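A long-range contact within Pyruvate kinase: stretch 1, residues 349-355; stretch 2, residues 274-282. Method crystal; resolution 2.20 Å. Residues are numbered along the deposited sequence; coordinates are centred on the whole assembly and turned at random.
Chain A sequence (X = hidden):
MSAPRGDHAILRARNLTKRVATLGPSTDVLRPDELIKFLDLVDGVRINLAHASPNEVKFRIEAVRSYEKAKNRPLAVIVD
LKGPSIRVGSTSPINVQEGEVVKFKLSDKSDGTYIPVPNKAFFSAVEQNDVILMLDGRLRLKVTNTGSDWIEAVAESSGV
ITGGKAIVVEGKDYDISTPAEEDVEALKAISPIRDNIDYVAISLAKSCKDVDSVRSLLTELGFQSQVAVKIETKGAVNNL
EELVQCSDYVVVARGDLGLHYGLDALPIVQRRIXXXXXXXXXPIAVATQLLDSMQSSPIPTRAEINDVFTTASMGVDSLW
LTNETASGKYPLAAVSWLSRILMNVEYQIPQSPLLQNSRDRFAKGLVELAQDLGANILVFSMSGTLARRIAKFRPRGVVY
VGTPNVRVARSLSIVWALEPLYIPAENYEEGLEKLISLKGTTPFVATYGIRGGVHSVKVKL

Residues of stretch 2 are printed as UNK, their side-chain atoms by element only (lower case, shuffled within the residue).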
# COMPACT_ATOMS: atom_id res chain seq x y z
N ILE A 349 -4.67 -6.17 -14.76
CA ILE A 349 -3.51 -6.40 -13.89
C ILE A 349 -3.36 -7.87 -13.46
O ILE A 349 -4.11 -8.38 -12.62
CB ILE A 349 -3.49 -5.43 -12.66
CG1 ILE A 349 -3.46 -3.97 -13.14
CG2 ILE A 349 -2.29 -5.75 -11.73
CD1 ILE A 349 -3.62 -2.93 -12.03
N PRO A 350 -2.39 -8.57 -14.06
CA PRO A 350 -2.24 -10.00 -13.81
C PRO A 350 -1.62 -10.31 -12.44
O PRO A 350 -0.93 -9.45 -11.86
CB PRO A 350 -1.32 -10.47 -14.94
CG PRO A 350 -0.54 -9.28 -15.29
CD PRO A 350 -1.38 -8.06 -15.00
N GLN A 351 -1.91 -11.50 -11.93
CA GLN A 351 -1.16 -12.12 -10.84
C GLN A 351 0.36 -11.92 -11.04
O GLN A 351 0.90 -12.23 -12.12
CB GLN A 351 -1.51 -13.63 -10.79
CG GLN A 351 -0.63 -14.49 -9.90
CD GLN A 351 -1.00 -14.38 -8.43
OE1 GLN A 351 -2.13 -14.69 -8.03
NE2 GLN A 351 -0.05 -13.93 -7.62
N SER A 352 1.03 -11.37 -10.02
CA SER A 352 2.49 -11.19 -10.07
C SER A 352 3.18 -12.51 -9.72
O SER A 352 2.73 -13.23 -8.84
CB SER A 352 2.94 -10.11 -9.08
OG SER A 352 4.33 -9.79 -9.24
N PRO A 353 4.29 -12.83 -10.41
CA PRO A 353 5.02 -14.01 -9.97
C PRO A 353 5.77 -13.80 -8.64
O PRO A 353 6.13 -12.68 -8.29
CB PRO A 353 6.02 -14.27 -11.10
CG PRO A 353 6.07 -13.06 -11.89
CD PRO A 353 4.88 -12.19 -11.60
N LEU A 354 5.98 -14.90 -7.93
CA LEU A 354 6.85 -14.95 -6.76
C LEU A 354 8.28 -14.56 -7.13
O LEU A 354 8.78 -14.91 -8.21
CB LEU A 354 6.84 -16.36 -6.15
CG LEU A 354 5.50 -16.80 -5.55
CD1 LEU A 354 5.58 -18.21 -5.03
CD2 LEU A 354 5.09 -15.83 -4.44
N LEU A 355 8.93 -13.83 -6.22
CA LEU A 355 10.33 -13.46 -6.38
C LEU A 355 11.12 -14.51 -5.63
O LEU A 355 11.01 -14.63 -4.41
CB LEU A 355 10.59 -12.06 -5.79
CG LEU A 355 9.84 -10.88 -6.42
CD1 LEU A 355 9.88 -9.66 -5.53
CD2 LEU A 355 10.40 -10.56 -7.80
N UNK A 274 -4.70 -20.62 -14.33
CA UNK A 274 -4.04 -19.41 -14.83
C UNK A 274 -3.37 -18.62 -13.69
O UNK A 274 -2.19 -18.29 -13.79
c UNK A 274 -5.01 -18.50 -15.62
c UNK A 274 -5.53 -19.23 -16.87
c UNK A 274 -4.31 -17.18 -16.03
N UNK A 275 -4.09 -18.36 -12.61
CA UNK A 275 -3.52 -17.73 -11.41
C UNK A 275 -2.28 -18.48 -10.87
O UNK A 275 -1.25 -17.90 -10.60
c UNK A 275 -6.48 -15.82 -9.84
c UNK A 275 -5.57 -16.44 -10.63
n UNK A 275 -5.66 -15.83 -11.87
n UNK A 275 -7.10 -14.86 -10.61
c UNK A 275 -4.61 -17.56 -10.34
c UNK A 275 -6.58 -14.89 -11.83
N UNK A 276 -2.38 -19.80 -10.77
CA UNK A 276 -1.27 -20.61 -10.30
C UNK A 276 -0.03 -20.56 -11.20
O UNK A 276 1.10 -20.43 -10.70
c UNK A 276 -1.74 -22.04 -10.02
c UNK A 276 -0.62 -22.90 -9.45
o UNK A 276 -2.81 -21.96 -9.08
N UNK A 277 -0.24 -20.60 -12.51
CA UNK A 277 0.87 -20.54 -13.46
C UNK A 277 1.59 -19.20 -13.43
O UNK A 277 2.80 -19.18 -13.46
c UNK A 277 0.44 -20.86 -14.91
o UNK A 277 -0.18 -22.13 -14.99
N UNK A 278 0.82 -18.11 -13.39
CA UNK A 278 1.35 -16.75 -13.28
C UNK A 278 2.14 -16.56 -11.99
O UNK A 278 3.25 -16.05 -12.05
c UNK A 278 0.25 -15.68 -13.43
c UNK A 278 0.56 -14.85 -15.76
c UNK A 278 -0.41 -15.53 -14.82
c UNK A 278 -1.68 -14.72 -14.76
N UNK A 279 1.58 -17.00 -10.86
CA UNK A 279 2.26 -17.00 -9.56
C UNK A 279 3.66 -17.64 -9.60
O UNK A 279 4.60 -17.12 -9.01
c UNK A 279 0.81 -19.80 -6.03
c UNK A 279 1.41 -17.70 -8.49
n UNK A 279 -0.45 -20.38 -5.37
c UNK A 279 1.03 -18.28 -5.99
c UNK A 279 2.05 -17.82 -7.07
N UNK A 280 3.77 -18.78 -10.29
CA UNK A 280 5.02 -19.54 -10.38
C UNK A 280 5.88 -19.23 -11.60
O UNK A 280 6.90 -19.88 -11.80
c UNK A 280 4.76 -21.05 -10.26
c UNK A 280 5.30 -21.45 -7.81
c UNK A 280 3.64 -22.15 -6.26
c UNK A 280 2.69 -22.17 -7.27
c UNK A 280 3.06 -21.81 -8.55
c UNK A 280 4.94 -21.80 -6.52
c UNK A 280 4.36 -21.46 -8.85
o UNK A 280 3.28 -22.50 -4.99
N UNK A 281 5.47 -18.24 -12.40
CA UNK A 281 6.28 -17.76 -13.53
C UNK A 281 6.40 -18.78 -14.64
O UNK A 281 7.43 -18.84 -15.32
N UNK A 282 5.36 -19.60 -14.81
CA UNK A 282 5.30 -20.53 -15.95
C UNK A 282 4.45 -19.94 -17.05
O UNK A 282 3.36 -19.47 -16.78
c UNK A 282 4.71 -21.88 -15.51
c UNK A 282 7.72 -23.72 -13.94
c UNK A 282 5.53 -22.66 -14.49
n UNK A 282 9.15 -23.79 -14.33
c UNK A 282 6.94 -22.87 -14.95

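Position 274 carries three side-chain carbons, one bonded to CA and bearing the other two, a fork at CB. The side chain makes no contact with stretch 1. Three carbons, with the fork at CB and nothing further, make this valine, V274, buried in the helix without joining the contact.

Position 275 has one carbon followed by a five-membered ring of three carbons and two nitrogens. Its CB lies 4.4 Å from Q351 OE1, and its backbone O is 3.5 Å from Q351 CG. The ring is an imidazole, so this is histidine, H275, and its backbone oxygen comes closer to Q351 than its side chain does.

At 276, CB carries one oxygen and one carbon, and its CA-to-CB bond points away from stretch 1. That branching is threonine, T276.

At 277 a single carbon leads to a single oxygen, and the CA-to-CB bond again points away. This is serine, S277. Two small hydroxyl residues in a row occupy the side of the helix turned from the contact, and both are buried.

Position 278 has four carbons, forked at the second. Its CB sits 3.8 Å from Q351 CB and 3.7 Å from Q351 O, and one of the terminal carbons lies 4.3 Å from P350 CB. A fork at the second carbon means leucine, L278, with CD1 as the carbon nearest the proline. Its CA-to-CB bond points sideways; the rotamer is m at chi1 and t at chi2.

Position 279 shows four carbons in a row ending in nitrogen. CB is 4.1 Å from Q351 CG, and the second carbon is 3.9 Å from L354 CG. The unbranched chain with its terminal nitrogen is lysine, K279; the aliphatic start of the chain serves the contact, while NZ is hydrogen-bonded elsewhere in the structure.

Position 280 has one carbon, then a six-carbon ring bearing an oxygen. Its CA-to-CB bond points away, yet a ring carbon lies 3.9 Å from L354 CD1, in an oblique approach. The ring with its oxygen is tyrosine, Y280, and the carbon is CE2. Y280 is the first residue to leave helical phi/psi.

Position 281 has no side-chain atoms. Its N is 4.2 Å from P353 CB, and its phi of 67° by itself favours glycine, which this is: G281.

Position 282 again has four carbons in a row and a nitrogen, out of reach of stretch 1: lysine, K282.

The contact is an extended, proline-containing segment laid against the last turn of a helix. Its one cross-stretch hydrogen bond is nearly straight, L354 N to K279 O at 2.8 Å and 169°. The same oxygen receives a CA-H...O contact from P353 CA at 3.3 Å. Around this polar point, L278 packs beside P350 and Q351, and L354 spans K279 and Y280. Q351 adds its own brace, with NE2 donating to S352 O at 3.1 Å while CG lies against the helix. The rule is economical: the K279 carbonyl meets L354 N where the two backbones run close, and around it pack the carbon portions of Q351 and K279 along with L278, P350 and L354.

Stretch 2 (274-282) VHTSLKYGK
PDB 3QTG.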